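Local coordinates for protein methylenetetrahydrofolate--tRNA-(uracil-5-)-methyltransferase trmFO (Thermus thermophilus, PDB 3G5S) that catalyses the folate- and FAD-dependent methylation of uridine 54 in tRNA to 5-methyluridine, probably in all tRNAs, using methylenetetrahydrofolate and NADH or NADPH, at residues Val4-Ala9 with Val27-Met32; Glu58-Ala63 with Lys412-Tyr417; Ala315-Gly320 with Ala385-Phe390. All blocks are in the same frame, centred on the assembly; numbering follows the deposited sequence.

Contact 1. Residues Val4-Ala9 with Val27-Met32; sequences VNVVGA and VRLFEM. With FAD (flavin-adenine dinucleotide), chain B.
Val6 and Leu29 sit side by side on neighbouring parallel strands, 4-7 and 27-30. These are the two strands of the beta-alpha-beta crossover that opens the Rossmann-type FAD-binding fold, with helix 11-22 between them. The axes of these short segments come within 4.7 Å, 19° from parallel.

Backbone bonds join the strands. Arg28 N donates to Val4 O, Val6 N to Arg28 O, and Phe30 N to Val6 O. Gly8 N extends the series past the strand end by donating to Phe30 O at 2.8 Å.

Apolar contacts fill the face that carries Val6, Val27 and Leu29, which helix 11-22 covers in part through Leu20. Val6 splits its two methyls between neighbours: CG1 meets Leu29 CD1 at 3.7 Å, and CG2 meets Val27 CG1. Beyond the strand, Ala9 CB rests against Leu29 CD2.

The other face mixes polar and apolar groups. Asn5 and Arg28 run alongside each other, and Arg28 NH1 donates to Asn5 OD1 at 2.9 Å. The oxygen lies in the guanidinium plane. Arg28 bends at chi3 (-63°), and its CD and NH1 lie closest to Asn5 OD1. The same OD1 also meets the rim of the Phe30 ring, 3.5 Å from CE1. Asn5 ND2 bonds Thr129 OG1, which fixes the amide from its other end.

Cofactor contacts gather at the strand ends. Gly8 belongs to the glycine-rich turn, and its CA lies 3.3 Å from FAD O4B, a place with no room for a CB. Glu31 grips the adenosine ribose with both oxygens: FAD O2B donates to OE1 and FAD O3B to OE2. Ala9 N also donates to Glu31 OE2, at 2.8 Å and nearly along its C-O axis.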
loop_
_atom_site.group_PDB
_atom_site.type_symbol
_atom_site.label_atom_id
_atom_site.label_comp_id
_atom_site.label_asym_id
_atom_site.label_seq_id
_atom_site.Cartn_x
_atom_site.Cartn_y
_atom_site.Cartn_z
ATOM N N VAL A 4 -25.818 -0.198 4.968
ATOM C CA VAL A 4 -24.463 0.272 5.189
ATOM C C VAL A 4 -24.031 1.081 3.977
ATOM O O VAL A 4 -24.218 0.648 2.841
ATOM C CB VAL A 4 -23.498 -0.908 5.402
ATOM C CG1 VAL A 4 -22.048 -0.436 5.338
ATOM C CG2 VAL A 4 -23.798 -1.569 6.725
ATOM N N ASN A 5 -23.485 2.270 4.220
ATOM C CA ASN A 5 -22.978 3.095 3.140
ATOM C C ASN A 5 -21.608 2.617 2.701
ATOM O O ASN A 5 -20.749 2.356 3.539
ATOM C CB ASN A 5 -22.855 4.543 3.599
ATOM C CG ASN A 5 -24.172 5.120 4.055
ATOM O OD1 ASN A 5 -25.143 5.134 3.298
ATOM N ND2 ASN A 5 -24.218 5.601 5.294
ATOM N N VAL A 6 -21.411 2.522 1.390
ATOM C CA VAL A 6 -20.083 2.312 0.828
ATOM C C VAL A 6 -19.858 3.445 -0.157
ATOM O O VAL A 6 -20.613 3.608 -1.119
ATOM C CB VAL A 6 -19.937 0.938 0.143
ATOM C CG1 VAL A 6 -18.552 0.815 -0.515
ATOM C CG2 VAL A 6 -20.158 -0.184 1.153
ATOM N N VAL A 7 -18.842 4.257 0.114
ATOM C CA VAL A 7 -18.602 5.445 -0.681
ATOM C C VAL A 7 -17.438 5.196 -1.630
ATOM O O VAL A 7 -16.282 5.090 -1.210
ATOM C CB VAL A 7 -18.328 6.683 0.206
ATOM C CG1 VAL A 7 -18.160 7.917 -0.661
ATOM C CG2 VAL A 7 -19.451 6.878 1.231
ATOM N N GLY A 8 -17.768 5.099 -2.912
ATOM C CA GLY A 8 -16.801 4.800 -3.954
ATOM C C GLY A 8 -16.960 3.367 -4.428
ATOM O O GLY A 8 -16.878 2.442 -3.619
ATOM N N ALA A 9 -17.189 3.187 -5.727
ATOM C CA ALA A 9 -17.368 1.865 -6.318
ATOM C C ALA A 9 -16.177 1.484 -7.192
ATOM O O ALA A 9 -16.340 1.044 -8.335
ATOM C CB ALA A 9 -18.656 1.808 -7.112
ATOM N N VAL A 27 -26.789 -2.614 1.248
ATOM C CA VAL A 27 -25.747 -1.647 0.952
ATOM C C VAL A 27 -26.324 -0.491 0.152
ATOM O O VAL A 27 -27.200 -0.680 -0.698
ATOM C CB VAL A 27 -24.598 -2.312 0.149
ATOM C CG1 VAL A 27 -23.585 -1.280 -0.325
ATOM C CG2 VAL A 27 -23.925 -3.395 0.988
ATOM N N ARG A 28 -25.836 0.703 0.467
ATOM C CA ARG A 28 -26.044 1.890 -0.334
ATOM C C ARG A 28 -24.675 2.257 -0.888
ATOM O O ARG A 28 -23.803 2.722 -0.148
ATOM C CB ARG A 28 -26.586 3.017 0.545
ATOM C CG ARG A 28 -26.961 4.265 -0.212
ATOM C CD ARG A 28 -27.573 5.321 0.712
ATOM N NE ARG A 28 -28.828 4.878 1.318
ATOM C CZ ARG A 28 -28.973 4.531 2.596
ATOM N NH1 ARG A 28 -27.938 4.560 3.425
ATOM N NH2 ARG A 28 -30.160 4.146 3.043
ATOM N N LEU A 29 -24.487 2.001 -2.179
ATOM C CA LEU A 29 -23.198 2.179 -2.833
ATOM C C LEU A 29 -23.216 3.472 -3.623
ATOM O O LEU A 29 -23.980 3.608 -4.580
ATOM C CB LEU A 29 -22.928 0.994 -3.761
ATOM C CG LEU A 29 -21.634 1.014 -4.573
ATOM C CD1 LEU A 29 -20.424 1.032 -3.658
ATOM C CD2 LEU A 29 -21.592 -0.186 -5.500
ATOM N N PHE A 30 -22.386 4.424 -3.203
ATOM C CA PHE A 30 -22.305 5.727 -3.854
ATOM C C PHE A 30 -21.167 5.734 -4.863
ATOM O O PHE A 30 -20.050 5.308 -4.559
ATOM C CB PHE A 30 -22.025 6.837 -2.831
ATOM C CG PHE A 30 -23.132 7.079 -1.841
ATOM C CD1 PHE A 30 -23.193 6.361 -0.658
ATOM C CD2 PHE A 30 -24.081 8.060 -2.072
ATOM C CE1 PHE A 30 -24.194 6.602 0.260
ATOM C CE2 PHE A 30 -25.081 8.300 -1.158
ATOM C CZ PHE A 30 -25.140 7.578 0.009
ATOM N N GLU A 31 -21.448 6.243 -6.056
ATOM C CA GLU A 31 -20.425 6.412 -7.070
ATOM C C GLU A 31 -20.735 7.656 -7.877
ATOM O O GLU A 31 -21.826 7.792 -8.432
ATOM C CB GLU A 31 -20.351 5.185 -7.982
ATOM C CG GLU A 31 -19.366 5.332 -9.130
ATOM C CD GLU A 31 -17.994 5.773 -8.666
ATOM O OE1 GLU A 31 -17.538 6.850 -9.116
ATOM O OE2 GLU A 31 -17.375 5.050 -7.846
HETATM N N MSE A 32 -19.778 8.571 -7.946
HETATM C CA MSE A 32 -20.017 9.820 -8.660
HETATM C C MSE A 32 -19.883 9.693 -10.181
HETATM O O MSE A 32 -20.442 10.499 -10.926
HETATM C CB MSE A 32 -19.102 10.913 -8.129
HETATM C CG MSE A 32 -17.643 10.715 -8.436
HETATM SE SE MSE A 32 -16.582 12.082 -7.578
HETATM C CE MSE A 32 -14.858 11.626 -8.369
HETATM P PA FAD B . -10.587 3.611 -7.066
HETATM O O1A FAD B . -10.034 4.841 -7.728
HETATM O O2A FAD B . -10.535 2.316 -7.816
HETATM O O5B FAD B . -12.103 3.838 -6.621
HETATM C C5B FAD B . -12.514 5.022 -5.966
HETATM C C4B FAD B . -13.914 5.342 -6.451
HETATM O O4B FAD B . -14.451 6.394 -5.667
HETATM C C3B FAD B . -13.917 5.835 -7.896
HETATM O O3B FAD B . -14.844 5.102 -8.675
HETATM C C2B FAD B . -14.306 7.309 -7.789
HETATM O O2B FAD B . -15.049 7.806 -8.883
HETATM C C1B FAD B . -15.134 7.318 -6.518
HETATM N N9A FAD B . -15.211 8.572 -5.755
HETATM C C8A FAD B . -14.183 9.395 -5.384
HETATM N N7A FAD B . -14.677 10.378 -4.603
HETATM C C5A FAD B . -16.015 10.176 -4.468
HETATM C C6A FAD B . -17.018 10.855 -3.792
HETATM N N6A FAD B . -16.757 11.849 -2.932
HETATM N N1A FAD B . -18.295 10.367 -3.856
HETATM C C2A FAD B . -18.600 9.245 -4.590
HETATM N N3A FAD B . -17.615 8.561 -5.264
HETATM C C4A FAD B . -16.356 9.043 -5.192
HETATM N N1 FAD B . -2.633 0.121 -9.176
HETATM C C2 FAD B . -2.046 -1.038 -9.616
HETATM O O2 FAD B . -2.053 -2.047 -8.913
HETATM N N3 FAD B . -1.447 -1.067 -10.860
HETATM C C4 FAD B . -1.422 0.040 -11.693
HETATM O O4 FAD B . -0.882 -0.020 -12.805
HETATM C C4X FAD B . -2.024 1.211 -11.235
HETATM N N5 FAD B . -2.026 2.348 -12.011
HETATM C C5X FAD B . -2.635 3.496 -11.545
HETATM C C6 FAD B . -2.639 4.634 -12.345
HETATM C C7 FAD B . -3.234 5.805 -11.897
HETATM C C7M FAD B . -3.235 7.033 -12.766
HETATM C C8 FAD B . -3.837 5.830 -10.644
HETATM C C8M FAD B . -4.488 7.090 -10.149
HETATM C C9 FAD B . -3.837 4.691 -9.843
HETATM C C9A FAD B . -3.235 3.516 -10.286
HETATM N N10 FAD B . -3.218 2.384 -9.481
HETATM C C10 FAD B . -2.622 1.239 -9.976
HETATM C "C1'" FAD B . -3.243 2.547 -7.978
HETATM C "C2'" FAD B . -4.431 1.854 -7.288
HETATM O "O2'" FAD B . -4.183 0.482 -7.034
HETATM C "C3'" FAD B . -5.738 2.043 -8.057
HETATM O "O3'" FAD B . -6.021 3.428 -8.043
HETATM C "C4'" FAD B . -6.914 1.278 -7.453
HETATM O "O4'" FAD B . -7.990 1.350 -8.367
HETATM C "C5'" FAD B . -7.309 1.813 -6.082
HETATM O "O5'" FAD B . -8.550 1.264 -5.697
HETATM P P FAD B . -9.549 2.137 -4.803
HETATM O O1P FAD B . -8.875 2.601 -3.552
HETATM O O2P FAD B . -10.802 1.338 -4.657
HETATM O O3P FAD B . -9.805 3.462 -5.673
#

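Contact 2. Residues Glu58-Ala63 with Lys412-Tyr417; sequences EGETNA and KRQAMY. With EDO (1,2-ethanediol), chain H.
Glu60 lays its side chain across one face of the Tyr417 ring, the two crossing at about a right angle. Its CB approaches the near part of the ring, 4.0 Å from Tyr417 CG. The next carbon carries the contact. Glu60 CG stands over the middle of the ring in a CH-pi contact, 3.7 Å from the centroid and 11° off the normal. CG is anti to the carbonyl carbon (chi1 -75°), which sets it above the ring. Beyond CG the chain is extended and leaves the ring for the carboxylate. There Glu60 OE1 accepts a bond from a water at 2.6 Å. That water also donates to Gln414 O, at 3.1 Å, and so links the tip of Glu60 to the helix backbone.

The backbone of Glu60 takes part as well. Glu60 O lies 3.3 Å from Tyr417 CB. Next to it, Thr61 CG2 packs alongside Gln414 CG at 3.8 Å, and Thr61 O comes within 3.5 Å of Arg413 CD. No direct hydrogen bond joins the two segments. The extended chain of Arg413 carries NE past Thr61 to a bound ethanediol, whose O2 accepts from it at 2.8 Å in the guanidinium plane.

A type I turn from Gly59 to Asn62, closed by Asn62 N on Gly59 O, presents Glu60 and Thr61 to the helix. Trp397 NE1, outside both segments, hydrogen-bonds Thr61 O. The contact lies at the surface. It seats the loop between strand 54-57 and helix 63-74 on the long helix 409-429, and Tyr417 also reaches Leu66 and Ala69 of helix 63-74.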
loop_
_atom_site.group_PDB
_atom_site.type_symbol
_atom_site.label_atom_id
_atom_site.label_comp_id
_atom_site.label_asym_id
_atom_site.label_seq_id
_atom_site.Cartn_x
_atom_site.Cartn_y
_atom_site.Cartn_z
ATOM N N GLU A 58 1.717 -14.263 -9.940
ATOM C CA GLU A 58 0.916 -15.344 -9.364
ATOM C C GLU A 58 1.720 -16.371 -8.581
ATOM O O GLU A 58 1.161 -17.141 -7.797
ATOM C CB GLU A 58 0.215 -16.119 -10.478
ATOM C CG GLU A 58 -0.936 -15.424 -11.143
ATOM C CD GLU A 58 -1.791 -16.416 -11.904
ATOM O OE1 GLU A 58 -1.393 -16.824 -13.017
ATOM O OE2 GLU A 58 -2.848 -16.810 -11.375
ATOM N N GLY A 59 3.023 -16.414 -8.822
ATOM C CA GLY A 59 3.847 -17.469 -8.262
ATOM C C GLY A 59 3.831 -17.569 -6.745
ATOM O O GLY A 59 3.528 -16.600 -6.047
ATOM N N GLU A 60 4.169 -18.751 -6.234
ATOM C CA GLU A 60 4.256 -18.989 -4.793
ATOM C C GLU A 60 5.429 -18.254 -4.165
ATOM O O GLU A 60 5.597 -18.254 -2.941
ATOM C CB GLU A 60 4.394 -20.478 -4.496
ATOM C CG GLU A 60 3.116 -21.264 -4.656
ATOM C CD GLU A 60 3.338 -22.749 -4.484
ATOM O OE1 GLU A 60 4.466 -23.141 -4.116
ATOM O OE2 GLU A 60 2.390 -23.525 -4.726
ATOM N N THR A 61 6.247 -17.635 -5.005
ATOM C CA THR A 61 7.331 -16.805 -4.505
ATOM C C THR A 61 6.949 -15.326 -4.466
ATOM O O THR A 61 7.769 -14.492 -4.080
ATOM C CB THR A 61 8.587 -16.941 -5.369
ATOM O OG1 THR A 61 8.283 -16.518 -6.699
ATOM C CG2 THR A 61 9.070 -18.383 -5.389
ATOM N N ASN A 62 5.710 -15.012 -4.849
ATOM C CA ASN A 62 5.255 -13.624 -4.945
ATOM C C ASN A 62 4.281 -13.255 -3.844
ATOM O O ASN A 62 3.273 -13.926 -3.643
ATOM C CB ASN A 62 4.572 -13.365 -6.291
ATOM C CG ASN A 62 5.525 -13.442 -7.452
ATOM O OD1 ASN A 62 6.552 -12.763 -7.475
ATOM N ND2 ASN A 62 5.187 -14.262 -8.436
ATOM N N ALA A 63 4.574 -12.170 -3.130
ATOM C CA ALA A 63 3.671 -11.695 -2.080
ATOM C C ALA A 63 2.265 -11.412 -2.616
ATOM O O ALA A 63 1.270 -11.705 -1.953
ATOM C CB ALA A 63 4.244 -10.461 -1.421
ATOM N N LYS A 412 12.392 -19.756 1.000
ATOM C CA LYS A 412 11.762 -19.058 2.122
ATOM C C LYS A 412 10.428 -18.464 1.710
ATOM O O LYS A 412 9.458 -18.519 2.463
ATOM C CB LYS A 412 12.678 -17.985 2.713
ATOM C CG LYS A 412 13.779 -18.589 3.553
ATOM C CD LYS A 412 14.508 -17.580 4.412
ATOM C CE LYS A 412 15.487 -18.278 5.348
ATOM N NZ LYS A 412 16.041 -17.334 6.351
ATOM N N ARG A 413 10.373 -17.904 0.508
ATOM C CA ARG A 413 9.133 -17.320 0.015
ATOM C C ARG A 413 8.066 -18.391 -0.193
ATOM O O ARG A 413 6.910 -18.201 0.186
ATOM C CB ARG A 413 9.391 -16.512 -1.258
ATOM C CG ARG A 413 10.224 -15.266 -1.000
ATOM C CD ARG A 413 10.801 -14.679 -2.264
ATOM N NE ARG A 413 11.673 -13.565 -1.925
ATOM C CZ ARG A 413 12.621 -13.086 -2.718
ATOM N NH1 ARG A 413 12.814 -13.619 -3.914
ATOM N NH2 ARG A 413 13.373 -12.073 -2.309
ATOM N N GLN A 414 8.448 -19.523 -0.771
ATOM C CA GLN A 414 7.501 -20.617 -0.916
ATOM C C GLN A 414 6.968 -21.067 0.447
ATOM O O GLN A 414 5.778 -21.328 0.607
ATOM C CB GLN A 414 8.144 -21.776 -1.689
ATOM C CG GLN A 414 8.448 -21.426 -3.154
ATOM C CD GLN A 414 9.170 -22.529 -3.907
ATOM O OE1 GLN A 414 8.941 -22.735 -5.100
ATOM N NE2 GLN A 414 10.051 -23.237 -3.218
ATOM N N ALA A 415 7.851 -21.147 1.435
ATOM C CA ALA A 415 7.449 -21.511 2.786
ATOM C C ALA A 415 6.498 -20.475 3.385
ATOM O O ALA A 415 5.511 -20.842 4.025
ATOM C CB ALA A 415 8.665 -21.690 3.668
HETATM N N MSE A 416 6.788 -19.194 3.167
HETATM C CA MSE A 416 5.925 -18.126 3.660
HETATM C C MSE A 416 4.547 -18.183 3.004
HETATM O O MSE A 416 3.527 -17.912 3.646
HETATM C CB MSE A 416 6.561 -16.764 3.382
HETATM C CG MSE A 416 7.778 -16.430 4.219
HETATM SE SE MSE A 416 8.415 -14.650 3.742
HETATM C CE MSE A 416 9.772 -14.411 5.119
ATOM N N TYR A 417 4.519 -18.506 1.720
ATOM C CA TYR A 417 3.264 -18.635 0.998
ATOM C C TYR A 417 2.400 -19.730 1.614
ATOM O O TYR A 417 1.230 -19.512 1.930
ATOM C CB TYR A 417 3.543 -18.913 -0.477
ATOM C CG TYR A 417 2.334 -19.128 -1.350
ATOM C CD1 TYR A 417 1.653 -20.337 -1.337
ATOM C CD2 TYR A 417 1.903 -18.137 -2.222
ATOM C CE1 TYR A 417 0.559 -20.543 -2.144
ATOM C CE2 TYR A 417 0.814 -18.339 -3.039
ATOM C CZ TYR A 417 0.146 -19.540 -2.989
ATOM O OH TYR A 417 -0.939 -19.745 -3.807
HETATM C C1 EDO H . 12.967 -13.680 1.780
HETATM O O1 EDO H . 13.990 -12.726 2.091
HETATM C C2 EDO H . 11.622 -12.972 1.686
HETATM O O2 EDO H . 11.613 -12.126 0.530
HETATM O O HOH W 1 4.829 -23.332 -1.511
#

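Contact 3. Residues Ala315-Gly320 with Ala385-Phe390; sequences APRLLG and ANPEGF. With GSH (glutathione), chain C; EDO (1,2-ethanediol), chain F.
Pro316 sets its CD over the centre of the Phe390 ring. This CH-pi contact places CD 3.5 Å from the centroid and 11° off the normal. Pro316 CG lies 3.6 Å from Phe390 CD1 and also meets Ala385 CB. Pro316 CB comes 3.3 Å from Ala385 O. Ala315 adds its CB at 4.1 Å from Phe390 CZ. Phe390 CG is anti to the backbone N (chi1 172°), on the side of Pro316.

A second proline widens the patch. Pro387 CB faces Pro316 CB, and it takes Arg317 CD at 3.6 Å as the arginine chain crosses it obliquely. Arg317 is bent at chi2 and chi3. Its NH1 donates to a water at 3.0 Å, and that water donates to Glu388 OE1. The opposite charges are thus bridged by water, with no direct contact between them.

The next shell fixes the backbones. A type II turn runs from Pro387 to Phe390, with Gly389 at positive phi. Asn386 OD1 accepts from Glu388 N at 3.1 Å, an Asx turn that leads into it. Asn314 reaches both partners: its ND2 bonds Pro387 O, and its OD1 takes Arg317 N. Phe390 O receives bonds from Tyr312 OH and from a bound ethanediol. Tyr381 and Leu382 of helix 374-384 also touch the Phe390 side chain.

Gly389 and Phe390 line the glutathione pocket, and Gly389 O lies 3.7 Å from the ligand's CB1. The arrangement is a proline-aromatic CH-pi contact, which here joins the short helix 315-318 to a beta turn at the wall of that pocket.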
loop_
_atom_site.group_PDB
_atom_site.type_symbol
_atom_site.label_atom_id
_atom_site.label_comp_id
_atom_site.label_asym_id
_atom_site.label_seq_id
_atom_site.Cartn_x
_atom_site.Cartn_y
_atom_site.Cartn_z
ATOM N N ALA A 315 -2.848 6.176 8.203
ATOM C CA ALA A 315 -3.447 4.994 8.802
ATOM C C ALA A 315 -2.966 4.733 10.231
ATOM O O ALA A 315 -3.780 4.460 11.105
ATOM C CB ALA A 315 -3.260 3.770 7.914
ATOM N N PRO A 316 -1.647 4.830 10.495
ATOM C CA PRO A 316 -1.246 4.506 11.868
ATOM C C PRO A 316 -1.851 5.451 12.904
ATOM O O PRO A 316 -2.104 5.032 14.034
ATOM C CB PRO A 316 0.282 4.635 11.832
ATOM C CG PRO A 316 0.649 4.426 10.410
ATOM C CD PRO A 316 -0.490 4.957 9.590
ATOM N N ARG A 317 -2.092 6.702 12.528
ATOM C CA ARG A 317 -2.698 7.644 13.462
ATOM C C ARG A 317 -4.211 7.483 13.571
ATOM O O ARG A 317 -4.781 7.794 14.608
ATOM C CB ARG A 317 -2.373 9.081 13.057
ATOM C CG ARG A 317 -0.909 9.467 13.208
ATOM C CD ARG A 317 -0.392 9.267 14.635
ATOM N NE ARG A 317 -1.104 10.069 15.626
ATOM C CZ ARG A 317 -0.785 11.317 15.948
ATOM N NH1 ARG A 317 0.232 11.920 15.348
ATOM N NH2 ARG A 317 -1.491 11.966 16.866
ATOM N N LEU A 318 -4.859 7.017 12.507
ATOM C CA LEU A 318 -6.320 7.066 12.422
ATOM C C LEU A 318 -7.050 5.730 12.472
ATOM O O LEU A 318 -8.206 5.697 12.883
ATOM C CB LEU A 318 -6.760 7.789 11.156
ATOM C CG LEU A 318 -6.369 9.259 11.039
ATOM C CD1 LEU A 318 -6.916 9.838 9.744
ATOM C CD2 LEU A 318 -6.829 10.080 12.246
ATOM N N LEU A 319 -6.408 4.656 12.004
ATOM C CA LEU A 319 -7.082 3.375 11.783
ATOM C C LEU A 319 -6.535 2.246 12.642
ATOM O O LEU A 319 -5.334 2.163 12.895
ATOM C CB LEU A 319 -6.960 2.950 10.311
ATOM C CG LEU A 319 -7.472 3.930 9.254
ATOM C CD1 LEU A 319 -7.209 3.399 7.850
ATOM C CD2 LEU A 319 -8.955 4.217 9.441
ATOM N N GLY A 320 -7.427 1.354 13.062
ATOM C CA GLY A 320 -7.013 0.085 13.625
ATOM C C GLY A 320 -6.750 -0.939 12.530
ATOM O O GLY A 320 -7.041 -0.704 11.355
ATOM N N ALA A 385 2.621 1.090 11.691
ATOM C CA ALA A 385 3.810 1.643 11.062
ATOM C C ALA A 385 4.172 3.000 11.658
ATOM O O ALA A 385 3.382 3.629 12.364
ATOM C CB ALA A 385 3.617 1.755 9.559
ATOM N N ASN A 386 5.394 3.438 11.376
ATOM C CA ASN A 386 5.859 4.767 11.750
ATOM C C ASN A 386 4.894 5.832 11.217
ATOM O O ASN A 386 4.698 5.932 10.010
ATOM C CB ASN A 386 7.259 4.961 11.160
ATOM C CG ASN A 386 7.989 6.154 11.739
ATOM O OD1 ASN A 386 7.378 7.141 12.148
ATOM N ND2 ASN A 386 9.316 6.073 11.757
ATOM N N PRO A 387 4.283 6.637 12.111
ATOM C CA PRO A 387 3.269 7.592 11.643
ATOM C C PRO A 387 3.851 8.861 11.025
ATOM O O PRO A 387 3.164 9.571 10.276
ATOM C CB PRO A 387 2.510 7.942 12.923
ATOM C CG PRO A 387 3.517 7.757 14.020
ATOM C CD PRO A 387 4.409 6.620 13.580
ATOM N N GLU A 388 5.099 9.162 11.352
ATOM C CA GLU A 388 5.710 10.402 10.896
ATOM C C GLU A 388 6.067 10.282 9.425
ATOM O O GLU A 388 6.931 9.494 9.055
ATOM C CB GLU A 388 6.952 10.711 11.731
ATOM C CG GLU A 388 6.656 10.840 13.215
ATOM C CD GLU A 388 5.626 11.912 13.513
ATOM O OE1 GLU A 388 4.778 11.689 14.403
ATOM O OE2 GLU A 388 5.664 12.975 12.854
ATOM N N GLY A 389 5.397 11.054 8.581
ATOM C CA GLY A 389 5.606 10.946 7.147
ATOM C C GLY A 389 5.120 9.625 6.560
ATOM O O GLY A 389 5.657 9.149 5.565
ATOM N N PHE A 390 4.098 9.032 7.176
ATOM C CA PHE A 390 3.553 7.761 6.712
ATOM C C PHE A 390 3.247 7.793 5.223
ATOM O O PHE A 390 2.622 8.742 4.729
ATOM C CB PHE A 390 2.280 7.404 7.488
ATOM C CG PHE A 390 1.562 6.208 6.935
ATOM C CD1 PHE A 390 2.036 4.928 7.177
ATOM C CD2 PHE A 390 0.424 6.364 6.163
ATOM C CE1 PHE A 390 1.389 3.832 6.659
ATOM C CE2 PHE A 390 -0.227 5.269 5.641
ATOM C CZ PHE A 390 0.262 4.000 5.888
HETATM N N1 GSH C . 3.252 12.039 1.584
HETATM C CA1 GSH C . 3.102 12.516 2.946
HETATM C C1 GSH C . 2.754 13.995 3.022
HETATM O O11 GSH C . 2.485 14.680 1.837
HETATM O O12 GSH C . 2.434 14.464 4.064
HETATM C CB1 GSH C . 4.260 12.138 3.866
HETATM C CG1 GSH C . 5.496 13.030 3.850
HETATM C CD1 GSH C . 6.382 13.021 2.607
HETATM O OE1 GSH C . 6.045 12.517 1.583
HETATM N N2 GSH C . 7.674 13.636 2.726
HETATM C CA2 GSH C . 8.610 13.579 1.648
HETATM C C2 GSH C . 9.748 12.600 1.920
HETATM O O2 GSH C . 10.692 12.943 2.552
HETATM C CB2 GSH C . 9.102 14.996 1.405
HETATM S SG2 GSH C . 10.124 15.260 -0.060
HETATM N N3 GSH C . 9.859 11.462 1.029
HETATM C CA3 GSH C . 11.016 10.597 1.123
HETATM C C3 GSH C . 11.003 9.664 2.325
HETATM O O31 GSH C . 12.000 9.347 2.895
HETATM O O32 GSH C . 9.764 9.429 2.887
HETATM C C1 EDO F . 0.095 10.879 5.653
HETATM O O1 EDO F . 1.501 10.969 5.899
HETATM C C2 EDO F . -0.554 12.171 6.127
HETATM O O2 EDO F . -0.339 12.293 7.536
HETATM O O HOH W 2 2.312 11.606 13.193
#

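The three contacts are separate, and none touches another. Contact 1 lies in the parallel sheet near the N-terminus, with its centre about 25 Å from that of contact 3 and 34 Å from that of contact 2. Contacts 2 and 3 are about 27 Å apart between centres. Contact 1 closes within the first 32 residues. Contact 2 then spans most of the chain, from the loop after strand 54-57 to helix 409-429, and both segments of contact 3 fall within that span. Contact 1 forms part of the adenosine end of the FAD site, contact 3 borders the glutathione pocket, and contact 2 ties the C-terminal helix back to an early loop.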